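Meta cleavage compound hydrolase (Janthinobacterium, PDB 1J1I) hydrolyses a carbon-carbon bond of the meta-cleavage compound formed during carbazole degradation, probably releasing anthranilate. Local coordinates at residues F76-K81 against Y186-D191; I84-D89 against Y198-Q203; R93-F98 against L121-L126; Y213-I218 against A241-D246. All coordinates share one frame; numbering follows the deposited sequence.

Interaction 1 (F76-K81 against Y186-D191)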
# COMPACT_ATOMS: atom_id res chain seq x y z
N PHE A 76 26.64 2.08 -14.98
CA PHE A 76 25.56 1.38 -15.68
C PHE A 76 25.05 2.14 -16.90
O PHE A 76 25.28 3.35 -17.04
CB PHE A 76 24.37 1.12 -14.75
CG PHE A 76 24.63 0.10 -13.68
CD1 PHE A 76 25.42 0.40 -12.58
CD2 PHE A 76 24.07 -1.17 -13.78
CE1 PHE A 76 25.65 -0.56 -11.59
CE2 PHE A 76 24.29 -2.14 -12.79
CZ PHE A 76 25.09 -1.82 -11.69
N GLY A 77 24.34 1.42 -17.76
CA GLY A 77 23.75 2.01 -18.95
C GLY A 77 24.67 2.89 -19.77
O GLY A 77 25.72 2.43 -20.23
N LYS A 78 24.29 4.15 -19.95
CA LYS A 78 25.09 5.08 -20.73
C LYS A 78 25.86 6.07 -19.86
O LYS A 78 26.52 6.97 -20.37
CB LYS A 78 24.22 5.84 -21.73
CG LYS A 78 23.57 4.94 -22.78
CD LYS A 78 22.86 5.76 -23.84
CE LYS A 78 22.13 4.88 -24.83
NZ LYS A 78 21.42 5.67 -25.87
N THR A 79 25.76 5.91 -18.54
CA THR A 79 26.47 6.79 -17.63
C THR A 79 27.95 6.41 -17.66
O THR A 79 28.29 5.28 -18.00
CB THR A 79 25.90 6.66 -16.20
OG1 THR A 79 24.68 7.39 -16.12
CG2 THR A 79 26.88 7.20 -15.16
N ALA A 80 28.81 7.37 -17.33
CA ALA A 80 30.26 7.16 -17.35
C ALA A 80 30.76 5.99 -16.50
O ALA A 80 30.19 5.67 -15.46
CB ALA A 80 30.98 8.45 -16.94
N LYS A 81 31.83 5.37 -16.97
CA LYS A 81 32.41 4.23 -16.29
C LYS A 81 33.91 4.44 -16.11
O LYS A 81 34.72 3.80 -16.78
CB LYS A 81 32.12 2.96 -17.10
CG LYS A 81 30.64 2.80 -17.40
CD LYS A 81 30.34 1.67 -18.35
CE LYS A 81 28.84 1.54 -18.57
NZ LYS A 81 28.22 2.78 -19.13
N TYR A 186 20.11 -7.39 -22.92
CA TYR A 186 21.27 -8.18 -23.29
C TYR A 186 22.30 -7.32 -24.02
O TYR A 186 23.50 -7.47 -23.81
CB TYR A 186 20.85 -9.35 -24.20
CG TYR A 186 22.00 -10.26 -24.55
CD1 TYR A 186 22.74 -10.90 -23.56
CD2 TYR A 186 22.36 -10.48 -25.88
CE1 TYR A 186 23.81 -11.72 -23.87
CE2 TYR A 186 23.44 -11.31 -26.21
CZ TYR A 186 24.15 -11.92 -25.19
OH TYR A 186 25.22 -12.74 -25.50
N THR A 187 21.82 -6.42 -24.87
CA THR A 187 22.71 -5.53 -25.61
C THR A 187 23.51 -4.66 -24.64
O THR A 187 24.72 -4.48 -24.82
CB THR A 187 21.91 -4.62 -26.58
OG1 THR A 187 21.30 -5.43 -27.59
CG2 THR A 187 22.83 -3.61 -27.24
N TYR A 188 22.85 -4.12 -23.62
CA TYR A 188 23.54 -3.29 -22.63
C TYR A 188 24.53 -4.11 -21.81
O TYR A 188 25.62 -3.65 -21.49
CB TYR A 188 22.55 -2.63 -21.68
CG TYR A 188 21.85 -1.40 -22.22
CD1 TYR A 188 20.49 -1.43 -22.52
CD2 TYR A 188 22.54 -0.21 -22.42
CE1 TYR A 188 19.83 -0.29 -22.98
CE2 TYR A 188 21.90 0.93 -22.88
CZ TYR A 188 20.54 0.89 -23.16
OH TYR A 188 19.90 2.02 -23.61
N ALA A 189 24.14 -5.34 -21.47
CA ALA A 189 24.97 -6.22 -20.66
C ALA A 189 26.21 -6.74 -21.38
O ALA A 189 27.20 -7.10 -20.74
CB ALA A 189 24.14 -7.39 -20.15
N THR A 190 26.15 -6.78 -22.71
CA THR A 190 27.25 -7.28 -23.52
C THR A 190 28.30 -6.21 -23.82
O THR A 190 29.49 -6.53 -23.94
CB THR A 190 26.74 -7.87 -24.85
OG1 THR A 190 26.01 -9.07 -24.58
CG2 THR A 190 27.89 -8.18 -25.79
N ASP A 191 27.87 -4.96 -23.93
CA ASP A 191 28.79 -3.85 -24.19
C ASP A 191 29.99 -4.04 -23.26
O ASP A 191 29.84 -3.94 -22.04
CB ASP A 191 28.10 -2.52 -23.90
CG ASP A 191 29.02 -1.33 -24.07
OD1 ASP A 191 29.47 -1.09 -25.21
OD2 ASP A 191 29.30 -0.64 -23.07
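K78 and Y188 take similar first torsions, each with CG anti to its carbonyl carbon and beside the backbone N (chi1 -64° and -79°). From there the lysine chain, fully extended beyond CG, runs past the rim of the phenol ring, with K78 CG at the ring edge near its plane, and the two side chains cross obliquely. K78 CE comes to 3.8 Å from Y188 OH, a van der Waals contact. The polar ends are engaged with other groups: K78 NZ forms a salt bridge with E18, and Y188 OH has a weak hydrogen bond from R29. G77 CA approaches the ring obliquely, 4.3 Å from Y188 CD2. G77 is the second residue of a type II' turn, F76 to T79, where its positive phi suits glycine; T79 N donates to F76 O across 3.0 Å. K81 folds back on this loop. K81 NZ donates to G77 O at 2.8 Å, from above the carbonyl plane, and to T79 O at 2.7 Å almost in line with C=O (161°), so a single ammonium pins two carbonyls. D191, whose OD2 bonds to T194, may modestly favour that charge, K81 NZ and D191 OD2 being 5.3 Å apart and not in contact. The contact joins the loop after strand 67-71 to helix 179-190 of the helical insertion between strands 131-137 and 225-230, the lid-on-core layout of an alpha/beta hydrolase.

Interaction 2 (I84-D89 against Y198-Q203)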
# COMPACT_ATOMS: atom_id res chain seq x y z
N ILE A 84 37.72 3.34 -11.49
CA ILE A 84 37.74 3.59 -10.06
C ILE A 84 37.21 2.38 -9.31
O ILE A 84 36.80 1.39 -9.91
CB ILE A 84 36.82 4.78 -9.69
CG1 ILE A 84 35.36 4.39 -9.94
CG2 ILE A 84 37.19 6.01 -10.51
CD1 ILE A 84 34.36 5.46 -9.53
N GLU A 85 37.23 2.47 -7.98
CA GLU A 85 36.70 1.40 -7.16
C GLU A 85 35.21 1.70 -7.05
O GLU A 85 34.82 2.77 -6.60
CB GLU A 85 37.35 1.41 -5.76
CG GLU A 85 36.77 0.35 -4.83
CD GLU A 85 37.49 0.27 -3.49
OE1 GLU A 85 37.77 1.34 -2.90
OE2 GLU A 85 37.77 -0.85 -3.03
N TYR A 86 34.39 0.77 -7.50
CA TYR A 86 32.94 0.95 -7.48
C TYR A 86 32.35 0.52 -6.14
O TYR A 86 31.94 -0.63 -5.98
CB TYR A 86 32.30 0.17 -8.63
CG TYR A 86 32.55 0.78 -9.99
CD1 TYR A 86 31.58 1.58 -10.61
CD2 TYR A 86 33.75 0.58 -10.66
CE1 TYR A 86 31.81 2.16 -11.85
CE2 TYR A 86 34.00 1.17 -11.91
CZ TYR A 86 33.02 1.96 -12.50
OH TYR A 86 33.25 2.56 -13.72
N THR A 87 32.31 1.45 -5.20
CA THR A 87 31.76 1.19 -3.87
C THR A 87 30.35 1.77 -3.76
O THR A 87 29.95 2.59 -4.58
CB THR A 87 32.62 1.85 -2.77
OG1 THR A 87 32.49 3.27 -2.87
CG2 THR A 87 34.08 1.46 -2.94
N GLN A 88 29.60 1.33 -2.76
CA GLN A 88 28.25 1.85 -2.56
C GLN A 88 28.38 3.34 -2.25
O GLN A 88 27.55 4.15 -2.65
CB GLN A 88 27.56 1.11 -1.41
CG GLN A 88 26.14 1.59 -1.11
CD GLN A 88 25.24 1.62 -2.33
OE1 GLN A 88 25.44 0.87 -3.29
NE2 GLN A 88 24.23 2.47 -2.30
N ASP A 89 29.45 3.69 -1.54
CA ASP A 89 29.70 5.08 -1.19
C ASP A 89 29.81 5.93 -2.46
O ASP A 89 29.31 7.05 -2.52
CB ASP A 89 31.00 5.17 -0.39
CG ASP A 89 31.04 4.18 0.76
OD1 ASP A 89 30.88 2.95 0.52
OD2 ASP A 89 31.25 4.63 1.90
N TYR A 198 30.40 -3.56 -14.61
CA TYR A 198 29.51 -4.45 -13.88
C TYR A 198 30.31 -5.45 -13.06
O TYR A 198 29.99 -5.73 -11.91
CB TYR A 198 28.60 -5.21 -14.85
CG TYR A 198 27.73 -6.23 -14.15
CD1 TYR A 198 26.69 -5.82 -13.32
CD2 TYR A 198 27.98 -7.59 -14.29
CE1 TYR A 198 25.91 -6.75 -12.63
CE2 TYR A 198 27.20 -8.53 -13.61
CZ TYR A 198 26.17 -8.10 -12.78
OH TYR A 198 25.40 -9.01 -12.10
N VAL A 199 31.37 -5.99 -13.67
CA VAL A 199 32.22 -6.94 -12.98
C VAL A 199 32.85 -6.29 -11.76
O VAL A 199 32.90 -6.90 -10.69
CB VAL A 199 33.33 -7.48 -13.91
CG1 VAL A 199 34.37 -8.25 -13.10
CG2 VAL A 199 32.71 -8.38 -14.97
N ALA A 200 33.34 -5.07 -11.92
CA ALA A 200 33.96 -4.34 -10.82
C ALA A 200 32.93 -4.04 -9.73
O ALA A 200 33.22 -4.12 -8.54
CB ALA A 200 34.58 -3.05 -11.32
N THR A 201 31.72 -3.67 -10.16
CA THR A 201 30.64 -3.37 -9.21
C THR A 201 30.33 -4.60 -8.35
O THR A 201 30.24 -4.50 -7.12
CB THR A 201 29.36 -2.91 -9.97
OG1 THR A 201 29.59 -1.64 -10.58
CG2 THR A 201 28.18 -2.81 -9.02
N MET A 202 30.16 -5.75 -8.99
CA MET A 202 29.85 -6.99 -8.28
C MET A 202 31.00 -7.48 -7.41
O MET A 202 30.78 -8.09 -6.36
CB MET A 202 29.44 -8.09 -9.26
CG MET A 202 28.17 -7.79 -10.03
SD MET A 202 26.86 -7.16 -8.95
CE MET A 202 26.53 -8.60 -7.94
N GLN A 203 32.22 -7.19 -7.83
CA GLN A 203 33.40 -7.61 -7.08
C GLN A 203 33.42 -6.95 -5.70
O GLN A 203 33.63 -7.63 -4.69
CB GLN A 203 34.67 -7.23 -7.84
CG GLN A 203 35.95 -7.73 -7.19
CD GLN A 203 37.19 -7.25 -7.91
OE1 GLN A 203 37.22 -7.18 -9.14
NE2 GLN A 203 38.23 -6.92 -7.15
O HOH W 1 29.79 -2.05 -5.83
O HOH W 2 35.47 -1.58 -8.16
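Y86 turns the CB end of its ring toward two successive residues of helix 192-208. A200 CB meets one carbon beside CG, 3.8 Å from Y86 CD2, while the hydroxyl of T201 lies by the other, with T201 OG1 3.8 Å from Y86 CD1. Both approach the ring obliquely, so neither is a stack. The threonine torsion (chi1 -68°) places OG1 beside its own backbone N, where it bonds to A197 O one helical turn back; at this distance its contact with Y86 is van der Waals. I84 CG1 packs over one face of the ring, 4.0 Å above the plane and displaced toward the rim. Y86 is also the centre of an inverse gamma turn, closed by a weak T87 N to E85 O bond. This turn leads into helix 88-101 of the alpha/beta hydrolase core, with T87 as N-cap through its bond to R90 N, whereas helix 192-208 belongs to the lid; the contact thus seats a lid helix on the core, the T201 side chain being about 11 Å from that of S114, the likely nucleophile. Polar backbone groups at this seam are joined through water. One water donates to Y86 O at 2.6 Å and to T201 O at 2.8 Å, tying the two carbonyls together. The second accepts from Y86 N at 2.7 Å, donates weakly to A200 O, and lies in the plane of the Y86 ring at its edge.

Interaction 3 (R93-F98 against L121-L126)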
# COMPACT_ATOMS: atom_id res chain seq x y z
N ARG A 93 27.43 9.09 -3.67
CA ARG A 93 28.00 10.39 -4.02
C ARG A 93 27.58 10.79 -5.42
O ARG A 93 27.26 11.95 -5.67
CB ARG A 93 29.53 10.34 -3.95
CG ARG A 93 30.19 11.69 -4.25
CD ARG A 93 31.65 11.51 -4.64
NE ARG A 93 32.40 10.74 -3.65
CZ ARG A 93 33.66 10.34 -3.80
NH1 ARG A 93 34.26 9.65 -2.84
NH2 ARG A 93 34.32 10.64 -4.91
N HIS A 94 27.58 9.82 -6.34
CA HIS A 94 27.19 10.11 -7.71
C HIS A 94 25.76 10.63 -7.78
O HIS A 94 25.50 11.64 -8.44
CB HIS A 94 27.31 8.86 -8.59
CG HIS A 94 26.73 9.04 -9.96
ND1 HIS A 94 25.62 8.35 -10.40
CD2 HIS A 94 27.09 9.86 -10.98
CE1 HIS A 94 25.32 8.74 -11.62
NE2 HIS A 94 26.19 9.66 -12.00
N LEU A 95 24.84 9.96 -7.10
CA LEU A 95 23.44 10.38 -7.10
C LEU A 95 23.35 11.79 -6.51
O LEU A 95 22.59 12.63 -7.00
CB LEU A 95 22.58 9.39 -6.32
CG LEU A 95 21.10 9.74 -6.12
CD1 LEU A 95 20.45 10.01 -7.48
CD2 LEU A 95 20.39 8.58 -5.42
N HIS A 96 24.12 12.04 -5.46
CA HIS A 96 24.14 13.35 -4.82
C HIS A 96 24.57 14.41 -5.84
O HIS A 96 23.94 15.46 -5.97
CB HIS A 96 25.11 13.34 -3.63
CG HIS A 96 25.56 14.70 -3.19
ND1 HIS A 96 26.55 15.40 -3.85
CD2 HIS A 96 25.16 15.49 -2.17
CE1 HIS A 96 26.75 16.56 -3.24
NE2 HIS A 96 25.91 16.64 -2.22
N ASP A 97 25.65 14.12 -6.57
CA ASP A 97 26.18 15.04 -7.56
C ASP A 97 25.20 15.24 -8.72
O ASP A 97 25.06 16.36 -9.23
CB ASP A 97 27.54 14.54 -8.09
CG ASP A 97 28.62 14.50 -7.00
OD1 ASP A 97 28.42 15.10 -5.93
OD2 ASP A 97 29.68 13.88 -7.22
N PHE A 98 24.52 14.18 -9.14
CA PHE A 98 23.55 14.29 -10.23
C PHE A 98 22.42 15.23 -9.81
O PHE A 98 22.04 16.12 -10.57
CB PHE A 98 22.97 12.91 -10.57
CG PHE A 98 21.87 12.96 -11.60
CD1 PHE A 98 20.54 12.85 -11.21
CD2 PHE A 98 22.16 13.12 -12.95
CE1 PHE A 98 19.50 12.89 -12.15
CE2 PHE A 98 21.14 13.16 -13.91
CZ PHE A 98 19.80 13.04 -13.50
N LEU A 121 18.35 5.31 -0.67
CA LEU A 121 18.29 5.26 0.78
C LEU A 121 19.53 5.94 1.35
O LEU A 121 19.44 6.72 2.30
CB LEU A 121 18.21 3.80 1.26
CG LEU A 121 17.85 3.54 2.73
CD1 LEU A 121 17.43 2.08 2.90
CD2 LEU A 121 19.02 3.87 3.64
N GLY A 122 20.68 5.65 0.77
CA GLY A 122 21.92 6.25 1.22
C GLY A 122 21.88 7.77 1.14
O GLY A 122 22.28 8.47 2.08
N VAL A 123 21.40 8.29 0.01
CA VAL A 123 21.30 9.73 -0.18
C VAL A 123 20.28 10.32 0.81
O VAL A 123 20.45 11.43 1.30
CB VAL A 123 20.86 10.08 -1.63
CG1 VAL A 123 20.46 11.54 -1.73
CG2 VAL A 123 22.00 9.78 -2.61
N SER A 124 19.24 9.55 1.10
CA SER A 124 18.21 10.01 2.03
C SER A 124 18.72 10.13 3.47
O SER A 124 18.09 10.79 4.29
CB SER A 124 17.00 9.08 1.98
OG SER A 124 16.38 9.17 0.71
N VAL A 125 19.85 9.49 3.77
CA VAL A 125 20.41 9.58 5.10
C VAL A 125 21.55 10.61 5.14
O VAL A 125 21.61 11.45 6.04
CB VAL A 125 20.94 8.22 5.61
CG1 VAL A 125 21.72 8.41 6.92
CG2 VAL A 125 19.76 7.27 5.83
N LEU A 126 22.45 10.54 4.16
CA LEU A 126 23.59 11.45 4.09
C LEU A 126 23.26 12.85 3.58
O LEU A 126 23.92 13.82 3.96
CB LEU A 126 24.70 10.87 3.21
CG LEU A 126 25.66 9.83 3.78
CD1 LEU A 126 24.92 8.57 4.14
CD2 LEU A 126 26.74 9.53 2.75
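H96 and V123 mark the closest backbone approach of two helical segments, their CA atoms being 6.5 Å apart. The helices are 88-101 and 114-126 of the alpha/beta hydrolase core: the first connects parallel strands 67-71 and 108-113, the second connects 108-113 and 131-137, so the contact packs together the helices of consecutive beta-alpha-beta crossovers. One methyl does nearly all the work. V123 CG2, held anti to the carbonyl carbon while CG1 lies anti to the backbone N (chi1 168°), points at the flank of L95 and touches its CB, CG and CD2. The separation of V123 CG2 from L95 CD2, 3.5 Å, is tighter than a usual carbon-carbon contact, evidence of close packing. The two side chains meet at about a right angle, with the valine methyl set against the leucine branch. The same V123 CG2 also lies near the backbone of the other helix, 4.2 Å from H96 N. Both residues also rest on the sheet, L95 on M71 of strand 67-71 and V123 on V131 of strand 131-137. The imidazole of H96 meets the ring of H127, just past the second segment, with the planes inclined at about 50°. Its ring is steadied by the neighbouring carboxylate: H96 ND1 donates to D97 OD1 over 2.8 Å at 155°, with the acceptor nearly in the imidazole plane, met on its anti side and tilted out of the carboxylate plane.

Interaction 4 (Y213-I218 against A241-D246)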
# COMPACT_ATOMS: atom_id res chain seq x y z
N TYR A 213 23.31 -2.30 4.69
CA TYR A 213 23.56 -1.25 5.68
C TYR A 213 23.18 -1.87 7.01
O TYR A 213 22.40 -2.82 7.07
CB TYR A 213 22.66 -0.04 5.44
CG TYR A 213 22.85 0.65 4.11
CD1 TYR A 213 21.77 0.81 3.24
CD2 TYR A 213 24.09 1.17 3.74
CE1 TYR A 213 21.91 1.49 2.03
CE2 TYR A 213 24.24 1.85 2.53
CZ TYR A 213 23.15 2.01 1.68
OH TYR A 213 23.28 2.69 0.50
N ASP A 214 23.74 -1.34 8.09
CA ASP A 214 23.38 -1.84 9.40
C ASP A 214 21.96 -1.34 9.64
O ASP A 214 21.59 -0.27 9.16
CB ASP A 214 24.29 -1.27 10.48
CG ASP A 214 24.07 -1.93 11.82
OD1 ASP A 214 24.74 -2.95 12.09
OD2 ASP A 214 23.22 -1.44 12.60
N PRO A 215 21.15 -2.10 10.38
CA PRO A 215 19.79 -1.61 10.63
C PRO A 215 19.80 -0.21 11.25
O PRO A 215 18.87 0.58 11.06
CB PRO A 215 19.23 -2.67 11.57
CG PRO A 215 19.86 -3.93 11.04
CD PRO A 215 21.30 -3.49 10.83
N GLU A 216 20.87 0.11 11.99
CA GLU A 216 20.98 1.42 12.62
C GLU A 216 21.04 2.55 11.60
O GLU A 216 20.53 3.65 11.86
CB GLU A 216 22.22 1.47 13.52
CG GLU A 216 22.06 0.68 14.81
CD GLU A 216 20.83 1.11 15.59
OE1 GLU A 216 20.79 2.27 16.04
OE2 GLU A 216 19.90 0.29 15.74
N PHE A 217 21.65 2.28 10.45
CA PHE A 217 21.75 3.27 9.39
C PHE A 217 20.36 3.49 8.79
O PHE A 217 19.94 4.62 8.55
CB PHE A 217 22.70 2.77 8.29
CG PHE A 217 22.92 3.75 7.17
CD1 PHE A 217 23.79 4.83 7.33
CD2 PHE A 217 22.28 3.58 5.94
CE1 PHE A 217 24.03 5.72 6.28
CE2 PHE A 217 22.51 4.47 4.89
CZ PHE A 217 23.39 5.54 5.06
N ILE A 218 19.66 2.38 8.55
CA ILE A 218 18.31 2.43 7.98
C ILE A 218 17.33 3.19 8.88
O ILE A 218 16.42 3.87 8.39
CB ILE A 218 17.82 0.98 7.71
CG1 ILE A 218 18.75 0.32 6.69
CG2 ILE A 218 16.37 0.97 7.22
CD1 ILE A 218 18.47 -1.14 6.43
N ALA A 241 10.59 -6.30 3.96
CA ALA A 241 9.74 -5.11 3.93
C ALA A 241 9.25 -4.83 5.35
O ALA A 241 9.24 -3.68 5.81
CB ALA A 241 8.56 -5.33 2.99
N TYR A 242 8.84 -5.89 6.04
CA TYR A 242 8.34 -5.75 7.40
C TYR A 242 9.43 -5.17 8.29
O TYR A 242 9.14 -4.38 9.19
CB TYR A 242 7.85 -7.11 7.92
CG TYR A 242 6.77 -7.75 7.06
CD1 TYR A 242 6.51 -9.12 7.14
CD2 TYR A 242 6.02 -6.99 6.16
CE1 TYR A 242 5.54 -9.72 6.33
CE2 TYR A 242 5.04 -7.58 5.35
CZ TYR A 242 4.81 -8.94 5.44
OH TYR A 242 3.85 -9.53 4.64
N LYS A 243 10.68 -5.55 8.04
CA LYS A 243 11.77 -5.01 8.84
C LYS A 243 12.00 -3.54 8.50
O LYS A 243 12.25 -2.73 9.39
CB LYS A 243 13.06 -5.82 8.62
CG LYS A 243 14.15 -5.48 9.62
CD LYS A 243 15.35 -6.41 9.48
CE LYS A 243 16.37 -6.17 10.59
NZ LYS A 243 17.53 -7.11 10.49
N PHE A 244 11.93 -3.19 7.21
CA PHE A 244 12.09 -1.79 6.80
C PHE A 244 11.00 -0.95 7.48
O PHE A 244 11.25 0.16 7.95
CB PHE A 244 11.94 -1.62 5.29
CG PHE A 244 13.20 -1.84 4.51
CD1 PHE A 244 13.26 -2.81 3.52
CD2 PHE A 244 14.33 -1.05 4.74
CE1 PHE A 244 14.43 -3.00 2.76
CE2 PHE A 244 15.49 -1.23 3.99
CZ PHE A 244 15.54 -2.20 3.00
N LEU A 245 9.79 -1.49 7.52
CA LEU A 245 8.65 -0.80 8.12
C LEU A 245 8.84 -0.57 9.61
O LEU A 245 8.35 0.41 10.16
CB LEU A 245 7.36 -1.58 7.84
CG LEU A 245 6.90 -1.55 6.38
CD1 LEU A 245 5.70 -2.47 6.18
CD2 LEU A 245 6.55 -0.13 5.97
N ASP A 246 9.57 -1.47 10.26
CA ASP A 246 9.85 -1.36 11.68
C ASP A 246 10.95 -0.32 11.94
O ASP A 246 10.89 0.45 12.90
CB ASP A 246 10.29 -2.72 12.22
CG ASP A 246 10.54 -2.71 13.71
OD1 ASP A 246 9.58 -2.46 14.47
OD2 ASP A 246 11.69 -2.95 14.11
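I218 and F244 meet at about a right angle: I218 CG2 comes to the edge of the phenyl ring near its plane at CD2, while I218 CD1 reaches CE2 from out of the plane. With CG1 anti to the carbonyl carbon (chi1 -62°), CG2 stands anti to the backbone N, which brings I218 CG2 to 3.8 Å from F244 CD2. The extended CG1-CD1 arm then carries I218 CD1 to 3.9 Å from F244 CE2. The phenylalanine torsion, somewhat wide of staggered at -87°, swings the ring end toward helix 215-218 although its CB does not start that way. L142 touches both residues as well. Farther out, K243 is extended throughout and passes P215 obliquely; K243 NZ stops 4.0 Å from P215 CG, a loose contact at the margin. The short helix starts on a capped turn, D214 OD2 accepting from E216 N at 2.9 Å with an N-H...O angle of 164°. Helix 238-247 links parallel strands 225-230 and 251-256, and Y242 on it stacks on Y242 of the second subunit. The contact joins this crossover helix to the short helix that precedes strand 225-230, within the alpha/beta hydrolase core, with F244 about 9 Å, side chain to side chain, from both D233 and H261, the probable acid and base of its catalytic triad.

Overall arrangement
Interactions 1 and 2 fasten the lid to the core from neighbouring loops; their centres are 14 Å apart and F76 CZ touches T201 CG2 at 4.2 Å. Interaction 2 continues along helix 88-101 into interaction 3, which also meets interaction 1 where T79 CG2 lies 4.1 Å from H94 NE2. Interaction 4 is joined to interaction 3 by F217, whose CZ is 3.5 Å from L126 CD1, and to interaction 2 by a probable hydrogen bond, Q88 NE2 to Y213 OH, of 3.0 Å. Interactions 1 and 4 lie on opposite sides of the chain centre, 31 Å between centres. The T201 side chain of interaction 2 is about 11 Å from that of S114, and F244 of interaction 4 about 9 Å from those of D233 and H261.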